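Local coordinates for eukaryotic Translation Initiation 4E (Schistosoma mansoni, PDB 3HXI), which binds the 7-methylguanosine cap of mRNA and, through a separate surface, 4E-binding proteins, consistent with its role as a translation initiation factor, at residues A[73-78]-A[136-141]; A[66-71]-A[116-121]. All blocks are in the same frame, centred on the assembly; numbering follows the deposited sequence. Where two conformers were deposited one is given.

Contact 1. Residues A[73-78]-A[136-141]; sequences PKWEDP and SVWLTS. With GTG (7-methyl-guanosine-5'-triphosphate-5'-guanosine), chain C.
W75 and W138 meet with indole planes only 11° apart but slid aside, so the five-membered ring of W75 and the six-membered ring of W138 barely overlap, their centroids 5.0 Å apart. The closest touch is oblique, W75 CD1 to W138 CH2 at 3.5 Å. One face of W75 carries the methylated base of the cap analogue, with GTG C6A 3.3 Å above the ring plane and offset toward its rim. W138 offers an edge instead: K74 C lies in the plane of its ring, 3.7 Å from W138 CZ3, and so does the cap methyl, with W138 CZ2 at 3.8 Å from GTG C7X. CG of W75 is anti to the carbonyl carbon (chi1 -65°), beside a backbone N that serves the same base: W75 N donates to GTG O6A over 2.8 Å. W75 NE1 is hydrogen-bonded to Q173 OE1, which helps to fix the ring's rotation. GTG N1A donates to E76 OE1 at 2.9 Å, nearly straight at 166°, while GTG N2A to E76 OE2 at 3.1 Å is weak; R174 forms a salt bridge with that second oxygen. A water donates to both P78 O, just after the turn, and T140 O, just past strand 134-139. This is the cap site of the eIF4E fold, in which a second tryptophan classically completes the sandwich. The aromatic face and the carboxylate together probably favour the positive charge that methylation at GTG N7A gives the guanine, and the O6A, N1A and weaker N2A contacts are consistent with selection for guanine.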
ATOM      1  N   PRO A  73      -0.386   6.208  -9.212  1.00 22.17           N
ATOM      2  CA  PRO A  73      -1.243   5.297  -8.456  1.00 22.02           C
ATOM      3  C   PRO A  73      -2.532   4.937  -9.202  1.00 23.03           C
ATOM      4  O   PRO A  73      -3.628   5.252  -8.736  1.00 23.35           O
ATOM      5  CB  PRO A  73      -1.565   6.111  -7.197  1.00 22.44           C
ATOM      6  CG  PRO A  73      -1.574   7.515  -7.672  1.00 21.56           C
ATOM      7  CD  PRO A  73      -0.499   7.602  -8.724  1.00 21.57           C
ATOM      8  N   LYS A  74      -2.407   4.285 -10.355  1.00 22.30           N
ATOM      9  CA  LYS A  74      -3.580   3.891 -11.120  1.00 23.13           C
ATOM     10  C   LYS A  74      -3.233   2.724 -12.024  1.00 21.30           C
ATOM     11  O   LYS A  74      -2.056   2.510 -12.341  1.00 21.43           O
ATOM     12  CB  LYS A  74      -4.170   5.077 -11.915  1.00 22.96           C
ATOM     13  CG  LYS A  74      -3.285   5.640 -13.023  1.00 26.81           C
ATOM     14  CD  LYS A  74      -3.715   7.071 -13.433  1.00 27.48           C
ATOM     15  CE  LYS A  74      -4.875   7.096 -14.439  1.00 32.75           C
ATOM     16  NZ  LYS A  74      -4.839   8.327 -15.315  1.00 32.85           N
ATOM     17  N   TRP A  75      -4.248   1.950 -12.417  1.00 21.21           N
ATOM     18  CA  TRP A  75      -4.017   0.720 -13.161  1.00 21.42           C
ATOM     19  C   TRP A  75      -3.282   1.026 -14.452  1.00 22.58           C
ATOM     20  O   TRP A  75      -2.501   0.198 -14.958  1.00 22.75           O
ATOM     21  CB  TRP A  75      -5.339   0.038 -13.520  1.00 21.19           C
ATOM     22  CG  TRP A  75      -6.163  -0.465 -12.350  1.00 21.81           C
ATOM     23  CD1 TRP A  75      -5.713  -1.097 -11.224  1.00 22.37           C
ATOM     24  CD2 TRP A  75      -7.588  -0.407 -12.237  1.00 21.39           C
ATOM     25  NE1 TRP A  75      -6.771  -1.403 -10.394  1.00 23.27           N
ATOM     26  CE2 TRP A  75      -7.936  -1.007 -11.000  1.00 21.66           C
ATOM     27  CE3 TRP A  75      -8.608   0.078 -13.067  1.00 20.32           C
ATOM     28  CZ2 TRP A  75      -9.252  -1.122 -10.573  1.00 21.97           C
ATOM     29  CZ3 TRP A  75      -9.931  -0.043 -12.641  1.00 22.64           C
ATOM     30  CH2 TRP A  75     -10.240  -0.632 -11.403  1.00 22.02           C
ATOM     31  N   GLU A  76      -3.543   2.220 -14.979  1.00 23.56           N
ATOM     32  CA  GLU A  76      -3.063   2.613 -16.314  1.00 25.11           C
ATOM     33  C   GLU A  76      -1.535   2.747 -16.462  1.00 25.44           C
ATOM     34  O   GLU A  76      -1.013   2.696 -17.597  1.00 26.42           O
ATOM     35  CB  GLU A  76      -3.806   3.867 -16.793  1.00 25.60           C
ATOM     36  CG  GLU A  76      -5.288   3.604 -17.131  1.00 26.39           C
ATOM     37  CD  GLU A  76      -6.205   3.422 -15.914  1.00 30.03           C
ATOM     38  OE1 GLU A  76      -5.891   3.898 -14.798  1.00 25.56           O
ATOM     39  OE2 GLU A  76      -7.261   2.780 -16.087  1.00 33.95           O
ATOM     40  N   ASP A  77      -0.827   2.890 -15.337  1.00 24.04           N
ATOM     41  CA  ASP A  77       0.641   2.945 -15.313  1.00 23.65           C
ATOM     42  C   ASP A  77       1.274   1.646 -15.800  1.00 23.73           C
ATOM     43  O   ASP A  77       0.809   0.564 -15.427  1.00 22.44           O
ATOM     44  CB  ASP A  77       1.133   3.254 -13.895  1.00 23.61           C
ATOM     45  CG  ASP A  77       2.586   3.704 -13.866  1.00 21.87           C
ATOM     46  OD1 ASP A  77       2.815   4.917 -13.800  1.00 22.03           O
ATOM     47  OD2 ASP A  77       3.489   2.851 -13.913  1.00 24.10           O
ATOM     48  N   PRO A  78       2.343   1.745 -16.633  1.00 25.00           N
ATOM     49  CA  PRO A  78       3.010   0.566 -17.213  1.00 24.99           C
ATOM     50  C   PRO A  78       3.433  -0.414 -16.136  1.00 24.64           C
ATOM     51  O   PRO A  78       3.365  -1.631 -16.336  1.00 25.22           O
ATOM     52  CB  PRO A  78       4.256   1.155 -17.897  1.00 25.81           C
ATOM     53  CG  PRO A  78       3.916   2.570 -18.159  1.00 26.30           C
ATOM     54  CD  PRO A  78       2.969   3.008 -17.085  1.00 24.88           C
ATOM     55  N   SER A 136      -4.376  -2.551   0.672  1.00 17.19           N
ATOM     56  CA  SER A 136      -3.905  -3.279  -0.504  1.00 17.33           C
ATOM     57  C   SER A 136      -2.433  -2.970  -0.696  1.00 17.67           C
ATOM     58  O   SER A 136      -1.985  -1.879  -0.367  1.00 17.08           O
ATOM     59  CB  SER A 136      -4.656  -2.807  -1.749  1.00 18.77           C
ATOM     60  OG  SER A 136      -5.985  -3.278  -1.766  1.00 23.98           O
ATOM     61  N   VAL A 137      -1.697  -3.921  -1.258  1.00 16.36           N
ATOM     62  CA  VAL A 137      -0.362  -3.653  -1.761  1.00 16.10           C
ATOM     63  C   VAL A 137      -0.366  -4.054  -3.228  1.00 15.95           C
ATOM     64  O   VAL A 137      -0.676  -5.195  -3.564  1.00 14.96           O
ATOM     65  CB  VAL A 137       0.709  -4.453  -1.027  1.00 16.17           C
ATOM     66  CG1 VAL A 137       2.061  -4.345  -1.761  1.00 16.14           C
ATOM     67  CG2 VAL A 137       0.818  -3.997   0.415  1.00 16.40           C
ATOM     68  N   TRP A 138      -0.000  -3.107  -4.082  1.00 15.36           N
ATOM     69  CA  TRP A 138       0.021  -3.300  -5.526  1.00 16.16           C
ATOM     70  C   TRP A 138       1.413  -3.752  -5.953  1.00 16.94           C
ATOM     71  O   TRP A 138       2.415  -3.160  -5.520  1.00 16.99           O
ATOM     72  CB  TRP A 138      -0.292  -1.957  -6.181  1.00 16.87           C
ATOM     73  CG  TRP A 138      -1.748  -1.549  -6.124  1.00 17.02           C
ATOM     74  CD1 TRP A 138      -2.669  -1.825  -5.136  1.00 18.14           C
ATOM     75  CD2 TRP A 138      -2.431  -0.768  -7.103  1.00 19.22           C
ATOM     76  NE1 TRP A 138      -3.885  -1.247  -5.454  1.00 17.90           N
ATOM     77  CE2 TRP A 138      -3.765  -0.606  -6.662  1.00 17.74           C
ATOM     78  CE3 TRP A 138      -2.036  -0.175  -8.316  1.00 18.90           C
ATOM     79  CZ2 TRP A 138      -4.721   0.106  -7.406  1.00 19.33           C
ATOM     80  CZ3 TRP A 138      -2.977   0.524  -9.052  1.00 19.03           C
ATOM     81  CH2 TRP A 138      -4.307   0.679  -8.582  1.00 19.25           C
ATOM     82  N   LEU A 139       1.441  -4.789  -6.792  1.00 16.30           N
ATOM     83  CA  LEU A 139       2.647  -5.469  -7.259  1.00 17.37           C
ATOM     84  C   LEU A 139       2.726  -5.337  -8.771  1.00 18.40           C
ATOM     85  O   LEU A 139       1.699  -5.217  -9.439  1.00 18.09           O
ATOM     86  CB  LEU A 139       2.582  -6.959  -6.902  1.00 17.31           C
ATOM     87  CG  LEU A 139       2.593  -7.353  -5.419  1.00 18.04           C
ATOM     88  CD1 LEU A 139       2.944  -8.834  -5.262  1.00 20.94           C
ATOM     89  CD2 LEU A 139       3.620  -6.527  -4.654  1.00 19.40           C
ATOM     90  N   THR A 140       3.932  -5.387  -9.321  1.00 18.94           N
ATOM     91  CA  THR A 140       4.105  -5.084 -10.748  1.00 19.65           C
ATOM     92  C   THR A 140       3.719  -6.215 -11.718  1.00 21.07           C
ATOM     93  O   THR A 140       3.449  -5.951 -12.898  1.00 21.35           O
ATOM     94  CB  THR A 140       5.535  -4.593 -11.041  1.00 19.98           C
ATOM     95  OG1 THR A 140       5.580  -3.999 -12.344  1.00 20.12           O
ATOM     96  CG2 THR A 140       6.518  -5.741 -10.962  1.00 19.78           C
ATOM     97  N   SER A 141       3.738  -7.456 -11.235  1.00 21.10           N
ATOM     98  CA  SER A 141       3.315  -8.607 -12.038  1.00 21.99           C
ATOM     99  C   SER A 141       2.132  -9.326 -11.396  1.00 22.43           C
ATOM    100  O   SER A 141       1.774  -9.035 -10.254  1.00 21.95           O
ATOM    101  CB  SER A 141       4.475  -9.584 -12.220  1.00 21.97           C
ATOM    102  OG  SER A 141       4.597 -10.402 -11.071  1.00 22.82           O
TER
HETATM  103  PA  GTG C 501     -12.746   1.114  -5.444  1.00 21.25           P
HETATM  104  O1A GTG C 501     -12.841   2.437  -4.732  1.00 20.05           O
HETATM  105  O2A GTG C 501     -11.501   0.257  -5.372  1.00 23.21           O
HETATM  106  O3A GTG C 501     -13.990   0.152  -5.120  1.00 21.39           O
HETATM  107  PB  GTG C 501     -15.101   0.272  -3.989  1.00 22.28           P
HETATM  108  O1B GTG C 501     -14.480   0.419  -2.621  1.00 21.88           O
HETATM  109  O2B GTG C 501     -16.068  -0.877  -4.255  1.00 20.60           O
HETATM  110  O3B GTG C 501     -15.847   1.620  -4.451  1.00 20.52           O
HETATM  111  N9A GTG C 501     -10.991   2.867 -10.194  1.00 21.80           N
HETATM  112  C8A GTG C 501     -10.341   2.361  -9.141  1.00 20.77           C
HETATM  113  N7A GTG C 501      -9.023   2.296  -9.436  1.00 20.35           N
HETATM  114  C7X GTG C 501      -7.994   1.786  -8.496  1.00 20.75           C
HETATM  115  C5A GTG C 501      -8.868   2.763 -10.677  1.00 20.56           C
HETATM  116  C6A GTG C 501      -7.727   2.917 -11.473  1.00 22.64           C
HETATM  117  O6A GTG C 501      -6.577   2.606 -11.086  1.00 20.99           O
HETATM  118  N1A GTG C 501      -7.893   3.410 -12.726  1.00 22.15           N
HETATM  119  C2A GTG C 501      -9.141   3.765 -13.168  1.00 22.57           C
HETATM  120  N2A GTG C 501      -9.331   4.262 -14.403  1.00 22.37           N
HETATM  121  N3A GTG C 501     -10.238   3.618 -12.392  1.00 21.59           N
HETATM  122  C4A GTG C 501     -10.106   3.127 -11.147  1.00 21.15           C
HETATM  123  O5D GTG C 501     -12.959   1.431  -6.981  1.00 21.02           O
HETATM  124  C5D GTG C 501     -14.150   2.093  -7.391  1.00 20.59           C
HETATM  125  C4D GTG C 501     -14.066   2.397  -8.870  1.00 21.64           C
HETATM  126  O4D GTG C 501     -13.044   3.362  -9.075  1.00 20.99           O
HETATM  127  C3D GTG C 501     -13.676   1.208  -9.724  1.00 23.31           C
HETATM  128  O3D GTG C 501     -14.802   0.380 -10.008  1.00 22.81           O
HETATM  129  C2D GTG C 501     -13.116   1.890 -10.950  1.00 23.34           C
HETATM  130  O2D GTG C 501     -14.188   2.306 -11.808  1.00 23.97           O
HETATM  131  C1D GTG C 501     -12.445   3.119 -10.348  1.00 22.42           C
HETATM  132  PG  GTG C 501     -16.968   2.438  -3.641  1.00 21.25           P
HETATM  133  O1G GTG C 501     -16.968   2.149  -2.173  1.00 21.42           O
HETATM  134  O2G GTG C 501     -18.268   2.353  -4.422  1.00 22.85           O
HETATM  135  O5E GTG C 501     -16.398   3.925  -3.860  1.00 22.25           O
HETATM  136  C5E GTG C 501     -15.235   4.358  -3.158  1.00 20.85           C
HETATM  137  C4E GTG C 501     -14.965   5.817  -3.461  1.00 22.56           C
HETATM  138  O4E GTG C 501     -14.677   5.952  -4.856  1.00 21.11           O
HETATM  139  C3E GTG C 501     -16.165   6.710  -3.201  1.00 23.30           C
HETATM  140  O3E GTG C 501     -15.655   8.016  -2.889  1.00 24.31           O
HETATM  141  C2E GTG C 501     -16.876   6.789  -4.544  1.00 22.62           C
HETATM  142  O2E GTG C 501     -17.659   7.985  -4.695  1.00 22.59           O
HETATM  143  C1E GTG C 501     -15.678   6.778  -5.482  1.00 24.52           C
HETATM  144  N9B GTG C 501     -15.878   6.230  -6.839  1.00 24.29           N
HETATM  145  C8B GTG C 501     -16.301   4.850  -6.874  1.00 26.24           C
HETATM  146  N7B GTG C 501     -16.352   4.614  -8.313  1.00 26.72           N
HETATM  147  C5B GTG C 501     -15.952   5.754  -8.951  1.00 26.85           C
HETATM  148  C6B GTG C 501     -15.791   6.115 -10.371  1.00 27.70           C
HETATM  149  O6B GTG C 501     -16.055   5.236 -11.235  1.00 26.90           O
HETATM  150  N1B GTG C 501     -15.384   7.381 -10.669  1.00 26.77           N
HETATM  151  C2B GTG C 501     -15.108   8.310  -9.690  1.00 27.23           C
HETATM  152  N2B GTG C 501     -14.693   9.563 -10.004  1.00 26.10           N
HETATM  153  N3B GTG C 501     -15.232   8.038  -8.368  1.00 26.54           N
HETATM  154  C4B GTG C 501     -15.626   6.810  -7.976  1.00 25.36           C
HETATM  155  O   HOH W   1       2.592  -4.123 -14.955  1.00 21.42           O

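Contact 2. Residues A[66-71]-A[116-121]; sequences MFKSDI and EEDRQI
K68 reaches from the end of strand 63-68 to the C-terminal part of helix 115-120, where its ammonium meets the carbonyls of D118 and I121. CB points toward the helix, with CG anti to the carbonyl carbon (chi1 -67°), and beyond CG the chain is fully extended. CD runs past the I121 backbone at 3.6 Å from I121 O, and CE comes within 3.4 Å of that same oxygen. At the tip, K68 NZ donates to D118 O over 2.8 Å, arriving above the carbonyl plane, 38° out of it, rather than on a lone pair. From the opposite face of the D118 carbonyl plane, I121 N donates to the same oxygen at 3.1 Å, so two donors grip it. The bond from K68 NZ to I121 O is weak. The ammonium sits among carbonyls near that end of the helix, where the helix dipole would probably favour its charge. In the fold, the helix leads straight into strand 121-127, the antiparallel neighbour of strand 63-68 in the central sheet, and K68 pairs with C122 through the backbone. K68 also opens a type I turn, in which I71 N donates to K68 O at 2.8 Å, bringing I71 back so that I71 CD1 lies 4.4 Å from I121 O. The D118 carboxylate adds a loose salt bridge, K68 NZ to D118 OD2 at 3.6 Å. Its OD1 is held by S110 OG, and the residue packs against a basic side chain of the bound 4E-BP peptide.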
ATOM      1  N   MET A  66       0.126   5.267  -1.398  1.00 16.50           N
ATOM      2  CA  MET A  66       1.572   5.533  -1.326  1.00 18.49           C
ATOM      3  C   MET A  66       2.310   4.672  -2.343  1.00 17.51           C
ATOM      4  O   MET A  66       2.298   3.435  -2.238  1.00 16.87           O
ATOM      5  CB  MET A  66       2.147   5.312   0.076  1.00 17.24           C
ATOM      6  CG  MET A  66       3.652   5.673   0.163  1.00 22.30           C
ATOM      7  SD  MET A  66       4.521   5.057   1.620  1.00 21.87           S
ATOM      8  CE  MET A  66       4.705   3.319   1.186  1.00 22.62           C
ATOM      9  N   PHE A  67       2.925   5.331  -3.328  1.00 16.86           N
ATOM     10  CA  PHE A  67       3.551   4.655  -4.466  1.00 17.41           C
ATOM     11  C   PHE A  67       4.980   5.130  -4.722  1.00 17.89           C
ATOM     12  O   PHE A  67       5.286   6.297  -4.498  1.00 17.09           O
ATOM     13  CB  PHE A  67       2.687   4.867  -5.725  1.00 18.17           C
ATOM     14  CG  PHE A  67       1.558   3.871  -5.837  1.00 16.62           C
ATOM     15  CD1 PHE A  67       1.589   2.863  -6.797  1.00 15.85           C
ATOM     16  CD2 PHE A  67       0.487   3.915  -4.944  1.00 15.22           C
ATOM     17  CE1 PHE A  67       0.549   1.896  -6.875  1.00 17.40           C
ATOM     18  CE2 PHE A  67      -0.555   2.955  -5.013  1.00 14.06           C
ATOM     19  CZ  PHE A  67      -0.515   1.953  -5.979  1.00 16.64           C
ATOM     20  N   LYS A  68       5.849   4.239  -5.203  1.00 18.82           N
ATOM     21  CA  LYS A  68       7.190   4.655  -5.636  1.00 19.15           C
ATOM     22  C   LYS A  68       6.965   5.801  -6.600  1.00 20.19           C
ATOM     23  O   LYS A  68       6.082   5.710  -7.470  1.00 20.34           O
ATOM     24  CB  LYS A  68       7.970   3.494  -6.295  1.00 19.19           C
ATOM     25  CG  LYS A  68       8.307   2.395  -5.309  1.00 18.64           C
ATOM     26  CD  LYS A  68       9.285   1.369  -5.835  1.00 21.07           C
ATOM     27  CE  LYS A  68       9.557   0.284  -4.805  1.00 21.43           C
ATOM     28  NZ  LYS A  68      10.314  -0.829  -5.421  1.00 23.69           N
ATOM     29  N   SER A  69       7.742   6.884  -6.432  1.00 21.35           N
ATOM     30  CA  SER A  69       7.483   8.167  -7.099  0.50 21.34           C
ATOM     31  C   SER A  69       7.304   8.100  -8.618  1.00 22.15           C
ATOM     32  O   SER A  69       6.555   8.885  -9.194  1.00 23.08           O
ATOM     33  CB  SER A  69       8.583   9.182  -6.757  0.50 21.48           C
ATOM     34  OG  SER A  69       9.855   8.694  -7.139  0.50 19.88           O
ATOM     35  N   ASP A  70       7.991   7.171  -9.267  1.00 22.59           N
ATOM     36  CA  ASP A  70       7.886   7.055 -10.735  1.00 23.76           C
ATOM     37  C   ASP A  70       6.619   6.347 -11.216  1.00 22.74           C
ATOM     38  O   ASP A  70       6.363   6.268 -12.420  1.00 22.60           O
ATOM     39  CB  ASP A  70       9.119   6.362 -11.312  1.00 25.35           C
ATOM     40  CG  ASP A  70      10.284   7.317 -11.500  1.00 31.08           C
ATOM     41  OD1 ASP A  70      10.038   8.537 -11.640  1.00 34.34           O
ATOM     42  OD2 ASP A  70      11.442   6.845 -11.513  1.00 38.60           O
ATOM     43  N   ILE A  71       5.838   5.842 -10.267  1.00 21.59           N
ATOM     44  CA  ILE A  71       4.660   5.036 -10.577  1.00 21.85           C
ATOM     45  C   ILE A  71       3.404   5.800 -10.186  1.00 21.54           C
ATOM     46  O   ILE A  71       3.196   6.107  -9.012  1.00 21.01           O
ATOM     47  CB  ILE A  71       4.672   3.696  -9.799  1.00 20.81           C
ATOM     48  CG1 ILE A  71       5.995   2.956 -10.027  1.00 22.09           C
ATOM     49  CG2 ILE A  71       3.459   2.831 -10.213  1.00 20.66           C
ATOM     50  CD1 ILE A  71       6.138   1.690  -9.229  1.00 22.65           C
ATOM     51  N   GLU A 116      14.548  -9.022  -5.133  1.00 27.05           N
ATOM     52  CA  GLU A 116      13.496  -9.341  -6.083  1.00 27.20           C
ATOM     53  C   GLU A 116      12.090  -9.006  -5.572  1.00 25.96           C
ATOM     54  O   GLU A 116      11.242  -8.550  -6.339  1.00 24.91           O
ATOM     55  CB  GLU A 116      13.570 -10.815  -6.474  1.00 27.66           C
ATOM     56  CG  GLU A 116      12.532 -11.230  -7.503  1.00 31.08           C
ATOM     57  CD  GLU A 116      12.909 -10.849  -8.940  1.00 35.67           C
ATOM     58  OE1 GLU A 116      14.057 -10.426  -9.202  1.00 33.91           O
ATOM     59  OE2 GLU A 116      12.035 -10.993  -9.821  1.00 39.10           O
ATOM     60  N   GLU A 117      11.841  -9.230  -4.284  1.00 25.52           N
ATOM     61  CA  GLU A 117      10.545  -8.846  -3.706  1.00 24.14           C
ATOM     62  C   GLU A 117      10.341  -7.339  -3.743  1.00 23.56           C
ATOM     63  O   GLU A 117       9.252  -6.861  -4.062  1.00 23.41           O
ATOM     64  CB  GLU A 117      10.409  -9.358  -2.283  1.00 23.88           C
ATOM     65  CG  GLU A 117      10.239 -10.867  -2.188  1.00 24.06           C
ATOM     66  CD  GLU A 117      10.468 -11.377  -0.791  1.00 25.12           C
ATOM     67  OE1 GLU A 117      11.648 -11.568  -0.424  1.00 26.39           O
ATOM     68  OE2 GLU A 117       9.472 -11.579  -0.051  1.00 27.56           O
ATOM     69  N   ASP A 118      11.389  -6.584  -3.414  1.00 22.89           N
ATOM     70  CA  ASP A 118      11.312  -5.125  -3.450  1.00 22.71           C
ATOM     71  C   ASP A 118      11.003  -4.621  -4.853  1.00 22.41           C
ATOM     72  O   ASP A 118      10.260  -3.636  -5.035  1.00 20.85           O
ATOM     73  CB  ASP A 118      12.611  -4.516  -2.929  1.00 23.07           C
ATOM     74  CG  ASP A 118      12.588  -3.006  -2.931  1.00 24.72           C
ATOM     75  OD1 ASP A 118      12.040  -2.410  -1.989  1.00 28.41           O
ATOM     76  OD2 ASP A 118      13.123  -2.419  -3.887  1.00 31.75           O
ATOM     77  N   ARG A 119      11.595  -5.288  -5.847  1.00 22.51           N
ATOM     78  CA  ARG A 119      11.365  -4.948  -7.255  1.00 23.39           C
ATOM     79  C   ARG A 119       9.893  -5.092  -7.666  1.00 21.86           C
ATOM     80  O   ARG A 119       9.438  -4.400  -8.567  1.00 21.49           O
ATOM     81  CB  ARG A 119      12.275  -5.778  -8.172  1.00 22.80           C
ATOM     82  CG  ARG A 119      13.770  -5.464  -7.990  1.00 26.13           C
ATOM     83  CD  ARG A 119      14.647  -6.095  -9.091  1.00 26.53           C
ATOM     84  NE  ARG A 119      14.887  -7.522  -8.864  1.00 33.00           N
ATOM     85  CZ  ARG A 119      16.038  -8.015  -8.402  1.00 34.62           C
ATOM     86  NH1 ARG A 119      16.185  -9.313  -8.213  1.00 37.18           N
ATOM     87  NH2 ARG A 119      17.044  -7.205  -8.123  1.00 35.59           N
ATOM     88  N   GLN A 120       9.167  -5.994  -7.005  1.00 20.40           N
ATOM     89  CA  GLN A 120       7.761  -6.231  -7.344  1.00 20.07           C
ATOM     90  C   GLN A 120       6.881  -5.103  -6.836  1.00 18.76           C
ATOM     91  O   GLN A 120       5.779  -4.882  -7.357  1.00 18.01           O
ATOM     92  CB  GLN A 120       7.259  -7.556  -6.743  1.00 20.75           C
ATOM     93  CG  GLN A 120       7.562  -8.797  -7.541  1.00 24.69           C
ATOM     94  CD  GLN A 120       6.975  -8.726  -8.939  1.00 26.42           C
ATOM     95  OE1 GLN A 120       5.746  -8.647  -9.126  1.00 26.59           O
ATOM     96  NE2 GLN A 120       7.849  -8.725  -9.923  1.00 28.41           N
ATOM     97  N   ILE A 121       7.360  -4.391  -5.818  1.00 19.23           N
ATOM     98  CA  ILE A 121       6.498  -3.447  -5.088  1.00 18.68           C
ATOM     99  C   ILE A 121       6.216  -2.187  -5.896  1.00 18.84           C
ATOM    100  O   ILE A 121       7.148  -1.510  -6.369  1.00 19.34           O
ATOM    101  CB  ILE A 121       7.085  -3.066  -3.683  1.00 20.10           C
ATOM    102  CG1 ILE A 121       7.245  -4.306  -2.781  1.00 19.44           C
ATOM    103  CG2 ILE A 121       6.231  -1.952  -3.009  1.00 17.48           C
ATOM    104  CD1 ILE A 121       5.956  -5.053  -2.405  1.00 20.67           C
TER

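How the contacts relate
Both contacts are largely buried and engage the same antiparallel sheet, but they serve different sites. Contact 1 packs a loop against strand 134-139 and is aromatic, with W75 N and the E76 carboxylate turned to the cap; contact 2 joins strand 63-68 to a helix end by a lysine among carbonyls and a carboxylate, near the bound peptide. Strand 121-127, which begins with I121, lies between the two strands. The contacts touch directly: W138 meets F67 edge-to-face, L139 CD2 packs on I121 CD1 at 3.6 Å, and T140 N probably bonds to Q120 O at 2.7 Å. Q120 probably also accepts from S141 OG through OE1.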